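Local structure of VP4 protein (Tellina virus 1, 3P06) at residues A7-P13 against T118-T124; A26-G32 against A75-V81; A47-A51 against A67-I72; G57-N63 against Q97-W103; P148-G152 against K180-F185. The protein is the VP4 part of the viral polyprotein and probably acts as a serine protease that cuts this precursor into its final products. All coordinates share one frame; numbering follows the deposited sequence.

Contact 1. Residues A7-P13 against T118-T124; sequences AVGVLLP and TPFLMVT. With SO4 (sulfate ion), chain B.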
# COMPACT_ATOMS: atom_id res chain seq x y z
N ALA A 7 -12.59 6.99 1.04
CA ALA A 7 -11.18 6.99 1.45
C ALA A 7 -10.39 7.38 0.28
O ALA A 7 -10.73 7.05 -0.88
CB ALA A 7 -10.75 5.56 1.86
N VAL A 8 -9.28 8.01 0.57
CA VAL A 8 -8.34 8.37 -0.46
C VAL A 8 -6.97 7.88 0.04
O VAL A 8 -6.68 7.98 1.23
CB VAL A 8 -8.42 9.90 -0.71
CG1 VAL A 8 -7.20 10.44 -1.46
CG2 VAL A 8 -9.73 10.21 -1.51
N GLY A 9 -6.16 7.33 -0.85
CA GLY A 9 -4.83 6.89 -0.49
C GLY A 9 -4.14 6.31 -1.69
O GLY A 9 -4.47 6.65 -2.83
N VAL A 10 -3.16 5.42 -1.45
CA VAL A 10 -2.41 4.87 -2.56
C VAL A 10 -2.31 3.33 -2.41
O VAL A 10 -1.96 2.82 -1.31
CB VAL A 10 -0.98 5.53 -2.67
CG1 VAL A 10 -0.10 4.81 -3.71
CG2 VAL A 10 -1.11 7.05 -3.02
N LEU A 11 -2.68 2.63 -3.48
CA LEU A 11 -2.74 1.20 -3.47
C LEU A 11 -1.32 0.58 -3.49
O LEU A 11 -0.42 1.10 -4.11
CB LEU A 11 -3.46 0.72 -4.74
CG LEU A 11 -4.99 0.86 -4.58
CD1 LEU A 11 -5.59 0.62 -5.93
CD2 LEU A 11 -5.51 -0.12 -3.56
N LEU A 12 -1.16 -0.56 -2.85
CA LEU A 12 0.13 -1.26 -2.90
C LEU A 12 -0.16 -2.77 -3.00
O LEU A 12 -1.04 -3.29 -2.32
CB LEU A 12 1.02 -0.94 -1.65
CG LEU A 12 0.41 -1.36 -0.31
CD1 LEU A 12 1.27 -2.46 0.30
CD2 LEU A 12 0.30 -0.17 0.72
N PRO A 13 0.60 -3.47 -3.84
CA PRO A 13 0.42 -4.92 -3.98
C PRO A 13 1.08 -5.70 -2.84
O PRO A 13 2.09 -5.27 -2.29
CB PRO A 13 1.11 -5.22 -5.34
CG PRO A 13 2.22 -4.25 -5.41
CD PRO A 13 1.64 -2.95 -4.75
N THR A 118 -7.77 8.85 -5.18
CA THR A 118 -6.71 7.81 -5.22
C THR A 118 -6.27 7.69 -6.68
O THR A 118 -7.14 7.66 -7.57
CB THR A 118 -7.36 6.48 -4.79
OG1 THR A 118 -7.79 6.61 -3.43
CG2 THR A 118 -6.44 5.29 -4.97
N PRO A 119 -4.94 7.66 -6.96
CA PRO A 119 -4.46 7.51 -8.33
C PRO A 119 -4.73 6.08 -8.86
O PRO A 119 -4.76 5.11 -8.09
CB PRO A 119 -2.91 7.71 -8.21
CG PRO A 119 -2.58 7.41 -6.85
CD PRO A 119 -3.82 7.83 -6.00
N PHE A 120 -4.90 5.96 -10.17
CA PHE A 120 -5.11 4.66 -10.74
C PHE A 120 -3.73 4.09 -11.03
O PHE A 120 -3.29 4.08 -12.18
CB PHE A 120 -5.93 4.80 -12.00
CG PHE A 120 -6.30 3.50 -12.64
CD1 PHE A 120 -7.10 2.60 -11.99
CD2 PHE A 120 -5.85 3.20 -13.95
CE1 PHE A 120 -7.43 1.36 -12.59
CE2 PHE A 120 -6.19 1.94 -14.54
CZ PHE A 120 -7.00 1.07 -13.87
N LEU A 121 -3.05 3.65 -9.97
CA LEU A 121 -1.70 3.22 -10.09
C LEU A 121 -1.34 2.59 -8.77
O LEU A 121 -1.64 3.14 -7.70
CB LEU A 121 -0.80 4.43 -10.32
CG LEU A 121 0.69 4.15 -10.56
CD1 LEU A 121 0.91 3.59 -11.93
CD2 LEU A 121 1.58 5.38 -10.37
N MSE A 122 -0.67 1.45 -8.79
CA MSE A 122 -0.27 0.82 -7.54
C MSE A 122 1.19 1.17 -7.34
O MSE A 122 1.92 1.42 -8.33
CB MSE A 122 -0.42 -0.69 -7.63
CG MSE A 122 -1.89 -1.11 -7.85
SE MSE A 122 -1.94 -3.10 -7.71
CE MSE A 122 -2.22 -3.09 -5.78
N VAL A 123 1.63 1.18 -6.09
CA VAL A 123 3.01 1.56 -5.85
C VAL A 123 3.70 0.56 -4.92
O VAL A 123 3.12 0.16 -3.94
CB VAL A 123 3.03 3.01 -5.27
CG1 VAL A 123 4.44 3.38 -4.78
CG2 VAL A 123 2.50 4.05 -6.35
N THR A 124 4.92 0.14 -5.20
CA THR A 124 5.62 -0.77 -4.25
C THR A 124 7.04 -0.27 -4.01
O THR A 124 7.72 0.18 -4.96
CB THR A 124 5.63 -2.31 -4.76
OG1 THR A 124 6.10 -3.20 -3.73
CG2 THR A 124 6.55 -2.49 -5.94
S SO4 B . 9.31 -4.82 -3.58
O1 SO4 B . 9.23 -3.39 -3.45
O2 SO4 B . 8.82 -5.17 -4.91
O3 SO4 B . 10.71 -5.18 -3.45
O4 SO4 B . 8.63 -5.60 -2.58
O HOH W 1 -9.77 5.25 -2.79
O HOH W 2 -3.22 4.02 -5.88
O HOH W 3 4.16 -3.81 -2.09
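Val123 N donates a 2.9 Å hydrogen bond to Leu11 O at the place where strand 9-18 of the mixed sheet of this peptidase S50 fold meets short strand 122-123 of the parallel sheet. An inverse gamma turn centred on Phe120 brings the second segment round. Ahead of that turn, Thr118 uses a side chain where a strand would use its backbone. A chi1 of -64° sets Thr118 OG1 beside its own backbone N, where it accepts from Gly9 N at 3.1 Å while giving its proton to a water that continues to Ala7 O. A second water joins Leu11 N to the carbonyls of Pro119 and Leu121. Val10 uses both methyls: CG1 rests 3.8 Å from Val123 CG2, and CG2 meets CG and CD of Pro119, the two side chains crossing at about a right angle. Selenomethionine Met122 lays CG on Leu11 CB, then bends at its selenium (chi3 88°), which carries CE back to 3.4 Å from Pro13 N. The ring of Pro13 also meets Thr124, its CG 4.0 Å from Thr124 CB. Thr124 OG1 is hydrogen-bonded to Lys141, a predicted active-site residue, and stands 3.1 Å from sulfate O1.

Contact 2. Residues A26-G32 against A75-V81; sequences AFMAVKG and AITVLPV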
# COMPACT_ATOMS: atom_id res chain seq x y z
N ALA A 26 -3.96 -6.70 -2.24
CA ALA A 26 -3.64 -5.29 -2.19
C ALA A 26 -3.94 -4.76 -0.83
O ALA A 26 -4.84 -5.23 -0.16
CB ALA A 26 -4.46 -4.55 -3.22
N PHE A 27 -3.15 -3.75 -0.42
CA PHE A 27 -3.51 -2.95 0.74
C PHE A 27 -3.58 -1.56 0.16
O PHE A 27 -3.13 -1.34 -0.98
CB PHE A 27 -2.42 -2.99 1.86
CG PHE A 27 -2.53 -4.16 2.83
CD1 PHE A 27 -2.56 -5.45 2.39
CD2 PHE A 27 -2.66 -3.92 4.22
CE1 PHE A 27 -2.68 -6.55 3.28
CE2 PHE A 27 -2.78 -5.01 5.15
CZ PHE A 27 -2.76 -6.32 4.69
N MSE A 28 -4.13 -0.65 0.92
CA MSE A 28 -4.04 0.76 0.57
C MSE A 28 -3.44 1.47 1.76
O MSE A 28 -3.77 1.16 2.92
CB MSE A 28 -5.45 1.33 0.31
CG MSE A 28 -5.30 2.80 -0.05
SE MSE A 28 -6.97 3.76 -0.50
CE MSE A 28 -7.11 2.97 -2.25
N ALA A 29 -2.50 2.38 1.51
CA ALA A 29 -2.03 3.29 2.57
C ALA A 29 -3.09 4.44 2.54
O ALA A 29 -3.07 5.27 1.63
CB ALA A 29 -0.64 3.88 2.20
N VAL A 30 -3.99 4.47 3.53
CA VAL A 30 -5.12 5.38 3.45
C VAL A 30 -4.78 6.61 4.29
O VAL A 30 -4.17 6.51 5.38
CB VAL A 30 -6.40 4.75 4.05
CG1 VAL A 30 -7.66 5.78 3.91
CG2 VAL A 30 -6.67 3.39 3.45
N LYS A 31 -5.20 7.77 3.84
CA LYS A 31 -4.98 8.97 4.63
C LYS A 31 -5.93 9.01 5.80
O LYS A 31 -7.13 8.81 5.63
CB LYS A 31 -5.20 10.20 3.78
CG LYS A 31 -4.18 10.34 2.65
CD LYS A 31 -4.62 11.57 1.80
CE LYS A 31 -4.31 12.83 2.59
NZ LYS A 31 -3.00 13.38 2.08
N GLY A 32 -5.40 9.32 6.99
CA GLY A 32 -6.21 9.39 8.20
C GLY A 32 -6.03 8.16 9.11
O GLY A 32 -5.37 7.16 8.76
N ALA A 75 -1.60 11.25 9.42
CA ALA A 75 -1.94 9.87 9.83
C ALA A 75 -2.12 9.02 8.57
O ALA A 75 -2.70 9.52 7.58
CB ALA A 75 -3.20 9.86 10.71
N ILE A 76 -1.58 7.80 8.55
CA ILE A 76 -1.76 6.89 7.41
C ILE A 76 -2.17 5.58 8.08
O ILE A 76 -1.60 5.21 9.10
CB ILE A 76 -0.45 6.64 6.62
CG1 ILE A 76 0.08 7.90 5.90
CG2 ILE A 76 -0.64 5.43 5.58
CD1 ILE A 76 -0.71 8.31 4.62
N THR A 77 -3.20 4.92 7.55
CA THR A 77 -3.57 3.59 8.03
C THR A 77 -3.40 2.69 6.83
O THR A 77 -3.88 3.07 5.77
CB THR A 77 -5.03 3.57 8.48
OG1 THR A 77 -5.16 4.53 9.53
CG2 THR A 77 -5.48 2.11 9.03
N VAL A 78 -2.70 1.54 6.99
CA VAL A 78 -2.50 0.61 5.90
C VAL A 78 -3.54 -0.47 6.10
O VAL A 78 -3.55 -1.13 7.16
CB VAL A 78 -1.04 0.07 5.94
CG1 VAL A 78 -0.73 -0.71 4.75
CG2 VAL A 78 -0.07 1.33 5.88
N LEU A 79 -4.46 -0.63 5.13
CA LEU A 79 -5.58 -1.58 5.34
C LEU A 79 -5.62 -2.49 4.14
O LEU A 79 -5.36 -2.06 3.04
CB LEU A 79 -6.93 -0.80 5.43
CG LEU A 79 -7.18 -0.02 6.72
CD1 LEU A 79 -8.47 0.83 6.58
CD2 LEU A 79 -7.33 -0.97 7.94
N PRO A 80 -5.96 -3.75 4.35
CA PRO A 80 -6.23 -4.56 3.20
C PRO A 80 -7.49 -4.09 2.42
O PRO A 80 -8.46 -3.68 3.04
CB PRO A 80 -6.57 -5.92 3.79
CG PRO A 80 -7.05 -5.66 5.19
CD PRO A 80 -6.30 -4.39 5.64
N VAL A 81 -7.51 -4.27 1.10
CA VAL A 81 -8.70 -3.88 0.32
C VAL A 81 -8.99 -4.95 -0.67
O VAL A 81 -8.05 -5.58 -1.24
CB VAL A 81 -8.52 -2.51 -0.38
CG1 VAL A 81 -8.18 -1.41 0.64
CG2 VAL A 81 -7.43 -2.56 -1.45
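Met28 with Leu79 and Val30 with Thr77 form antiparallel hydrogen-bonded pairs in the interior of the mixed sheet, where strands 21-31 and 75-81 run as neighbours with their N-to-C directions 147° apart. Each pair closes a ring of two bonds. Met28 N reaches Leu79 O at 2.8 Å and Leu79 N returns to Met28 O; Val30 N reaches Thr77 O at only 2.6 Å. Between these pairs stands the non-hydrogen-bonded couple Ala29 and Val78, at a CA-CA distance of 4.3 Å. As in any antiparallel strand pair, successive residues go to two faces. Ala29 and Ile76, whose CB and CG2 meet at 3.7 Å, look to helix 104-111, whereas Met28, Val30, Leu79 and Val81 look to strand 88-92. Pro80 sits opposite Phe27, again a non-hydrogen-bonded position, so its lack of an N-H costs no bond to this partner. With chi1 at -86°, the Phe27 ring lies across the proline: Pro80 CB makes a CH-pi contact 4.0 Å from the ring centroid, and Pro80 N is over the same ring, nearer its rim. At the far end Gly32 leaves the strand with a positive phi of 104°. Gly32 N bonds to Ala75 O at 2.8 Å, and Gly32 O receives Thr77 OG1 at 2.7 Å, in plane on a lone pair, while that hydroxyl is also hydrogen-bonded to Leu34 N.

Contact 3. Residues A47-A51 against A67-I72; sequences AQTVA and AEKLPI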
# COMPACT_ATOMS: atom_id res chain seq x y z
N ALA A 47 3.50 3.15 14.17
CA ALA A 47 4.83 3.78 14.01
C ALA A 47 4.62 5.29 14.06
O ALA A 47 3.83 5.85 13.28
CB ALA A 47 5.43 3.39 12.68
N GLN A 48 5.25 5.97 15.01
CA GLN A 48 5.27 7.44 15.01
C GLN A 48 6.56 7.86 14.28
O GLN A 48 7.64 7.30 14.57
CB GLN A 48 5.32 7.95 16.44
CG GLN A 48 4.06 7.50 17.17
CD GLN A 48 4.05 7.99 18.57
OE1 GLN A 48 4.96 7.73 19.36
NE2 GLN A 48 3.03 8.77 18.88
N THR A 49 6.47 8.81 13.36
CA THR A 49 7.63 9.11 12.54
C THR A 49 8.34 10.32 13.01
O THR A 49 7.76 11.19 13.72
CB THR A 49 7.28 9.40 11.09
OG1 THR A 49 6.62 10.67 11.07
CG2 THR A 49 6.33 8.30 10.48
N VAL A 50 9.57 10.45 12.57
CA VAL A 50 10.35 11.66 12.91
C VAL A 50 9.71 12.98 12.46
O VAL A 50 9.95 13.99 13.11
CB VAL A 50 11.78 11.58 12.43
CG1 VAL A 50 12.60 10.61 13.38
CG2 VAL A 50 11.83 11.25 10.86
N ALA A 51 8.89 12.97 11.42
CA ALA A 51 8.23 14.20 10.92
C ALA A 51 6.90 14.51 11.62
O ALA A 51 6.16 15.39 11.16
CB ALA A 51 8.02 14.11 9.36
N ALA A 67 10.22 2.42 9.44
CA ALA A 67 8.94 3.13 9.38
C ALA A 67 9.03 4.51 10.11
O ALA A 67 8.48 5.52 9.63
CB ALA A 67 7.77 2.26 9.98
N GLU A 68 9.72 4.56 11.27
CA GLU A 68 9.83 5.82 12.07
C GLU A 68 10.69 6.90 11.38
O GLU A 68 10.64 8.07 11.76
CB GLU A 68 10.37 5.57 13.48
CG GLU A 68 9.37 4.93 14.38
CD GLU A 68 10.03 4.34 15.62
OE1 GLU A 68 11.27 4.18 15.65
OE2 GLU A 68 9.30 3.97 16.54
N LYS A 69 11.46 6.51 10.37
CA LYS A 69 12.30 7.49 9.66
C LYS A 69 11.61 8.08 8.43
O LYS A 69 12.19 8.90 7.74
CB LYS A 69 13.62 6.87 9.29
CG LYS A 69 14.54 6.70 10.52
CD LYS A 69 15.91 6.17 10.13
CE LYS A 69 15.97 4.65 10.25
NZ LYS A 69 17.33 4.17 10.69
N LEU A 70 10.37 7.64 8.14
CA LEU A 70 9.63 8.12 6.98
C LEU A 70 9.21 9.59 7.12
O LEU A 70 8.85 10.03 8.21
CB LEU A 70 8.40 7.23 6.67
CG LEU A 70 8.72 5.80 6.28
CD1 LEU A 70 7.46 4.85 6.33
CD2 LEU A 70 9.38 5.82 4.91
N PRO A 71 9.24 10.34 6.01
CA PRO A 71 8.84 11.78 5.98
C PRO A 71 7.31 11.89 5.85
O PRO A 71 6.81 12.49 4.92
CB PRO A 71 9.57 12.34 4.73
CG PRO A 71 9.80 11.12 3.86
CD PRO A 71 9.68 9.84 4.69
N ILE A 72 6.58 11.22 6.72
CA ILE A 72 5.12 11.26 6.70
C ILE A 72 4.75 12.18 7.88
O ILE A 72 5.20 11.95 9.03
CB ILE A 72 4.54 9.82 6.88
CG1 ILE A 72 4.82 8.98 5.62
CG2 ILE A 72 3.06 9.86 7.29
CD1 ILE A 72 4.50 7.53 5.78
O HOH W 4 6.91 4.41 16.71
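Thr49 and Val50 supply both direct hydrogen bonds of this contact, and both end on backbone carbonyls. Thr49 OG1 donates to Ile72 O at 2.8 Å, in the carbonyl plane; a chi1 of 71° puts the hydroxyl between its own N and carbonyl carbon, where it also takes a weak bond from Ala51 N and one from Gly53 N. Val50 N reaches Glu68 O at 2.7 Å, likewise in plane. A water links Gln48 N to Glu68 OE2. A second group consists of carbon atoms resting against carbonyl oxygens. Thr49 CA adds a CA-H...O contact of 3.3 Å to Glu68 O, and the extended Glu68 chain runs past Gln48 O. Thr49 CB sits 3.3 Å from Leu70 O, while Ala51 CB lies 3.6 Å from Ile72 O. The apolar side-chain contact is that of Ala47 CB with Ala67 CB, at 3.7 Å; Leu70 and Ile72 themselves turn to helix 104-111. The loop that leaves strand 45-48, on its way round the hairpin to strand 54-58, is thus fastened to the exit of helix 64-67, where a type I beta turn from Ala67 to Leu70 is followed by an inverse gamma turn at Pro71.

Contact 4. Residues G57-N63 against Q97-W103; sequences GLSEMVN and QLAFNSW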
# COMPACT_ATOMS: atom_id res chain seq x y z
N GLY A 57 -1.77 0.06 11.43
CA GLY A 57 -2.11 -1.11 10.64
C GLY A 57 -0.85 -2.01 10.51
O GLY A 57 -0.90 -3.02 9.84
N LEU A 58 0.26 -1.64 11.16
CA LEU A 58 1.52 -2.40 11.10
C LEU A 58 1.57 -3.55 12.07
O LEU A 58 0.89 -3.50 13.07
CB LEU A 58 2.72 -1.48 11.37
CG LEU A 58 2.70 -0.23 10.51
CD1 LEU A 58 3.92 0.66 10.81
CD2 LEU A 58 2.61 -0.59 8.97
N SER A 59 2.43 -4.55 11.82
CA SER A 59 2.60 -5.63 12.77
C SER A 59 4.05 -5.67 13.22
O SER A 59 4.85 -4.88 12.72
CB SER A 59 2.17 -6.96 12.16
OG SER A 59 3.26 -7.53 11.47
N GLU A 60 4.40 -6.58 14.15
CA GLU A 60 5.81 -6.87 14.54
C GLU A 60 6.77 -7.26 13.41
O GLU A 60 8.02 -7.14 13.56
CB GLU A 60 5.88 -8.01 15.59
CG GLU A 60 5.49 -7.59 17.01
CD GLU A 60 6.34 -6.43 17.61
OE1 GLU A 60 7.46 -6.72 18.12
OE2 GLU A 60 5.87 -5.25 17.59
N MSE A 61 6.22 -7.78 12.31
CA MSE A 61 7.00 -8.17 11.16
C MSE A 61 7.36 -7.05 10.23
O MSE A 61 7.83 -7.25 9.12
CB MSE A 61 6.29 -9.29 10.39
CG MSE A 61 6.44 -10.60 11.16
SE MSE A 61 5.42 -12.03 10.31
CE MSE A 61 6.72 -12.56 8.91
N VAL A 62 7.06 -5.83 10.63
CA VAL A 62 7.47 -4.67 9.85
C VAL A 62 8.66 -4.09 10.53
O VAL A 62 8.70 -4.12 11.74
CB VAL A 62 6.31 -3.62 9.87
CG1 VAL A 62 6.79 -2.34 9.22
CG2 VAL A 62 5.05 -4.24 9.16
N ASN A 63 9.64 -3.57 9.80
CA ASN A 63 10.79 -2.90 10.46
C ASN A 63 10.30 -1.54 10.95
O ASN A 63 10.20 -0.58 10.13
CB ASN A 63 11.93 -2.69 9.46
CG ASN A 63 13.22 -2.13 10.12
OD1 ASN A 63 13.21 -1.47 11.17
ND2 ASN A 63 14.33 -2.40 9.49
N GLN A 97 -2.07 -10.59 8.31
CA GLN A 97 -1.00 -9.85 9.01
C GLN A 97 -0.14 -9.17 7.96
O GLN A 97 0.17 -9.77 6.90
CB GLN A 97 -0.20 -10.80 9.89
CG GLN A 97 0.95 -10.09 10.61
CD GLN A 97 1.82 -11.01 11.49
OE1 GLN A 97 1.56 -12.18 11.62
NE2 GLN A 97 2.83 -10.44 12.10
N LEU A 98 0.16 -7.89 8.18
CA LEU A 98 0.99 -7.17 7.27
C LEU A 98 2.45 -7.27 7.67
O LEU A 98 2.79 -7.05 8.83
CB LEU A 98 0.62 -5.68 7.32
CG LEU A 98 1.46 -4.79 6.42
CD1 LEU A 98 1.13 -5.03 4.86
CD2 LEU A 98 1.18 -3.37 6.80
N ALA A 99 3.32 -7.60 6.73
CA ALA A 99 4.74 -7.84 7.00
C ALA A 99 5.61 -7.07 6.05
O ALA A 99 5.20 -6.81 4.93
CB ALA A 99 5.07 -9.37 6.90
N PHE A 100 6.81 -6.69 6.52
CA PHE A 100 7.89 -6.08 5.72
C PHE A 100 7.60 -4.62 5.39
O PHE A 100 6.72 -4.02 6.00
CB PHE A 100 8.20 -6.94 4.50
CG PHE A 100 8.14 -8.46 4.78
CD1 PHE A 100 8.36 -8.97 6.07
CD2 PHE A 100 7.86 -9.35 3.77
CE1 PHE A 100 8.29 -10.39 6.34
CE2 PHE A 100 7.81 -10.74 4.00
CZ PHE A 100 8.01 -11.27 5.29
N ASN A 101 8.32 -4.02 4.46
CA ASN A 101 8.36 -2.58 4.40
C ASN A 101 8.07 -2.04 3.00
O ASN A 101 8.22 -0.84 2.74
CB ASN A 101 9.71 -2.06 4.96
CG ASN A 101 9.74 -2.06 6.48
OD1 ASN A 101 9.85 -3.12 7.08
ND2 ASN A 101 9.60 -0.85 7.13
N SER A 102 7.64 -2.92 2.11
CA SER A 102 7.32 -2.50 0.75
C SER A 102 6.02 -1.61 0.58
O SER A 102 5.71 -1.19 -0.54
CB SER A 102 7.22 -3.76 -0.10
OG SER A 102 5.96 -4.41 0.25
N TRP A 103 5.31 -1.33 1.67
CA TRP A 103 4.13 -0.43 1.74
C TRP A 103 4.60 1.04 1.90
O TRP A 103 3.81 1.97 1.77
CB TRP A 103 3.24 -0.79 2.96
CG TRP A 103 4.04 -0.84 4.25
CD1 TRP A 103 4.62 -1.95 4.81
CD2 TRP A 103 4.34 0.25 5.10
NE1 TRP A 103 5.26 -1.60 5.96
CE2 TRP A 103 5.13 -0.24 6.15
CE3 TRP A 103 4.02 1.64 5.06
CZ2 TRP A 103 5.62 0.60 7.20
CZ3 TRP A 103 4.51 2.49 6.11
CH2 TRP A 103 5.34 1.96 7.14
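Ser59 OG is gripped by three hydrogen bonds, two of them crossing to segment 97-103. It gives its proton to Leu98 O at 2.7 Å and accepts from Gln97 NE2 at 3.0 Å, a nearly straight bond (173°) lying in the amide plane. The third comes from Met61 N and makes an ST turn. Farther along, Asn101 and Asn63 pair twice: Asn63 N points at a lone pair of Asn101 OD1 at 2.8 Å, and Asn101 ND2 returns to Asn63 O. With Glu104 as a further partner of Asn101 ND2, bonds on both ends of the amide fix its rotation. Phe100 N meanwhile bonds to Met61 O at 2.8 Å from above the carbonyl plane. Outside these bonds the packing begins. Selenomethionine Met61 crosses Gln97, its SE 3.5 Å from Gln97 NE2, and then bends (chi3 83°) so that CE runs beside the Phe100 ring at CE1. Leu58 CD2 sits over one face of the Trp103 indole, 4.0 Å from the centroid of the six-membered ring in a CH-pi contact, while Val62 CG1 comes to its edge in plane, 3.7 Å from Trp103 NE1. Residues 97-101, tied to 57-63 by these side-chain and backbone bonds, lead directly into Ser102, the predicted nucleophile, whose OG is esterified by Ala194 C in the intramolecular acyl-enzyme.

Contact 5. Residues P148-G152 against K180-F185; sequences PAGIG and KPMVTF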
# COMPACT_ATOMS: atom_id res chain seq x y z
N PRO A 148 -3.13 -8.85 -13.64
CA PRO A 148 -4.50 -9.37 -13.64
C PRO A 148 -5.61 -8.38 -13.20
O PRO A 148 -6.77 -8.54 -13.62
CB PRO A 148 -4.45 -10.64 -12.71
CG PRO A 148 -3.11 -10.55 -11.96
CD PRO A 148 -2.19 -9.61 -12.77
N ALA A 149 -5.28 -7.38 -12.37
CA ALA A 149 -6.28 -6.38 -11.95
C ALA A 149 -6.43 -5.30 -13.01
O ALA A 149 -7.34 -4.43 -12.91
CB ALA A 149 -5.88 -5.73 -10.56
N GLY A 150 -5.56 -5.28 -14.02
CA GLY A 150 -5.61 -4.26 -15.05
C GLY A 150 -5.18 -2.85 -14.62
O GLY A 150 -5.76 -1.84 -15.06
N ILE A 151 -4.16 -2.75 -13.78
CA ILE A 151 -3.75 -1.43 -13.31
C ILE A 151 -2.22 -1.35 -13.39
O ILE A 151 -1.55 -2.35 -13.26
CB ILE A 151 -4.28 -1.16 -11.89
CG1 ILE A 151 -3.93 0.24 -11.36
CG2 ILE A 151 -3.73 -2.29 -10.85
CD1 ILE A 151 -4.74 0.61 -9.98
N GLY A 152 -1.67 -0.18 -13.66
CA GLY A 152 -0.20 0.03 -13.65
C GLY A 152 0.47 -0.09 -12.26
O GLY A 152 -0.15 0.13 -11.20
N LYS A 180 -10.82 2.43 -15.63
CA LYS A 180 -12.10 1.73 -15.45
C LYS A 180 -12.66 2.10 -14.07
O LYS A 180 -11.98 2.77 -13.31
CB LYS A 180 -11.96 0.21 -15.64
CG LYS A 180 -10.99 -0.40 -14.67
CD LYS A 180 -10.72 -1.84 -15.07
CE LYS A 180 -9.56 -2.35 -14.27
NZ LYS A 180 -9.54 -3.82 -14.43
N PRO A 181 -13.92 1.74 -13.79
CA PRO A 181 -14.50 2.32 -12.56
C PRO A 181 -13.94 1.78 -11.24
O PRO A 181 -14.00 2.46 -10.22
CB PRO A 181 -16.03 2.00 -12.70
CG PRO A 181 -16.15 1.00 -13.81
CD PRO A 181 -14.97 1.30 -14.72
N MSE A 182 -13.40 0.57 -11.27
CA MSE A 182 -13.09 -0.15 -10.01
C MSE A 182 -12.06 -1.24 -10.32
O MSE A 182 -12.04 -1.74 -11.45
CB MSE A 182 -14.37 -0.81 -9.51
CG MSE A 182 -14.31 -1.66 -8.25
SE MSE A 182 -15.92 -2.88 -8.19
CE MSE A 182 -17.31 -1.84 -9.10
N VAL A 183 -11.22 -1.56 -9.34
CA VAL A 183 -10.32 -2.68 -9.41
C VAL A 183 -10.70 -3.59 -8.28
O VAL A 183 -11.10 -3.13 -7.17
CB VAL A 183 -8.75 -2.30 -9.35
CG1 VAL A 183 -8.31 -1.70 -10.70
CG2 VAL A 183 -8.39 -1.31 -8.21
N THR A 184 -10.60 -4.88 -8.51
CA THR A 184 -10.84 -5.78 -7.40
C THR A 184 -9.61 -6.70 -7.17
O THR A 184 -8.81 -6.91 -8.09
CB THR A 184 -12.10 -6.56 -7.63
OG1 THR A 184 -11.86 -7.45 -8.72
CG2 THR A 184 -13.26 -5.63 -8.02
N PHE A 185 -9.49 -7.24 -5.96
CA PHE A 185 -8.33 -8.07 -5.59
C PHE A 185 -8.81 -9.25 -4.80
O PHE A 185 -9.90 -9.17 -4.22
CB PHE A 185 -7.37 -7.26 -4.75
CG PHE A 185 -6.92 -6.01 -5.38
CD1 PHE A 185 -5.88 -6.02 -6.35
CD2 PHE A 185 -7.54 -4.80 -5.04
CE1 PHE A 185 -5.46 -4.81 -6.98
CE2 PHE A 185 -7.10 -3.58 -5.65
CZ PHE A 185 -6.08 -3.60 -6.63
O HOH W 5 -9.84 -5.55 -11.23
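The Phe185 ring is touched at CE1 by Ala149 CB, 3.7 Å away, and elsewhere it rests on Ala26 and Met122. Its CG stands beside the backbone N (chi1 -56°), which swings the ring from the strand to the helix end. A second flat group, the carbonyl of Ala149, is approached from above its plane: Lys180 NZ donates to Ala149 O at 2.7 Å, tilted 41° out of the plane. Lys180 leaves its backbone in the crowded position between N and carbonyl carbon and then stretches out straight, and this brings Lys180 CE to 3.3 Å from Ala149 O. A water adds a second bond to Ala149 O, at 3.2 Å, and accepts from Thr184 N in turn, bridging helix end and strand. Next to the polar pair, Val183 CG1 is 3.6 Å from Ala149 O and 4.2 Å from Ile151 CB, and both Val183 and Ile151 continue onto Leu11 and Phe120. A positively charged ammonium at the carbonyl end of a helix should be favourable, as the helix dipole points its negative end there. Val183 is also hydrogen-bonded by its backbone to Ala84, within the four-stranded antiparallel sheet whose outer strand is 183-184. Helix 138-149, which carries the predicted active-site Lys141, therefore ends against that edge strand, and it closes in a Schellman motif, with Gly150 taking the positive phi that lets the chain turn away.

Contacts 1 to 4 all reach the mixed sheet. Along the chain, contacts 2, 3 and 4 lie within the loop closed by contact 1; contact 3 is nested in contact 2, contact 4 crosses both, and contact 5 opens only after contact 1 closes. Contacts 1 and 2 have centres about 9 Å apart, because strands 9-18 and 21-31 are sheet neighbours. Contact 3 touches contact 4 through Trp103, and contact 4 touches contact 2 through Leu98. Contact 5 joins contact 1 through Phe120 and Met122, yet its centre stands about 30 Å from that of contact 3. Contact 4 contains the predicted nucleophile Ser102, and Thr124 of contact 1 is hydrogen-bonded to Lys141, so these two contacts meet at the predicted active site.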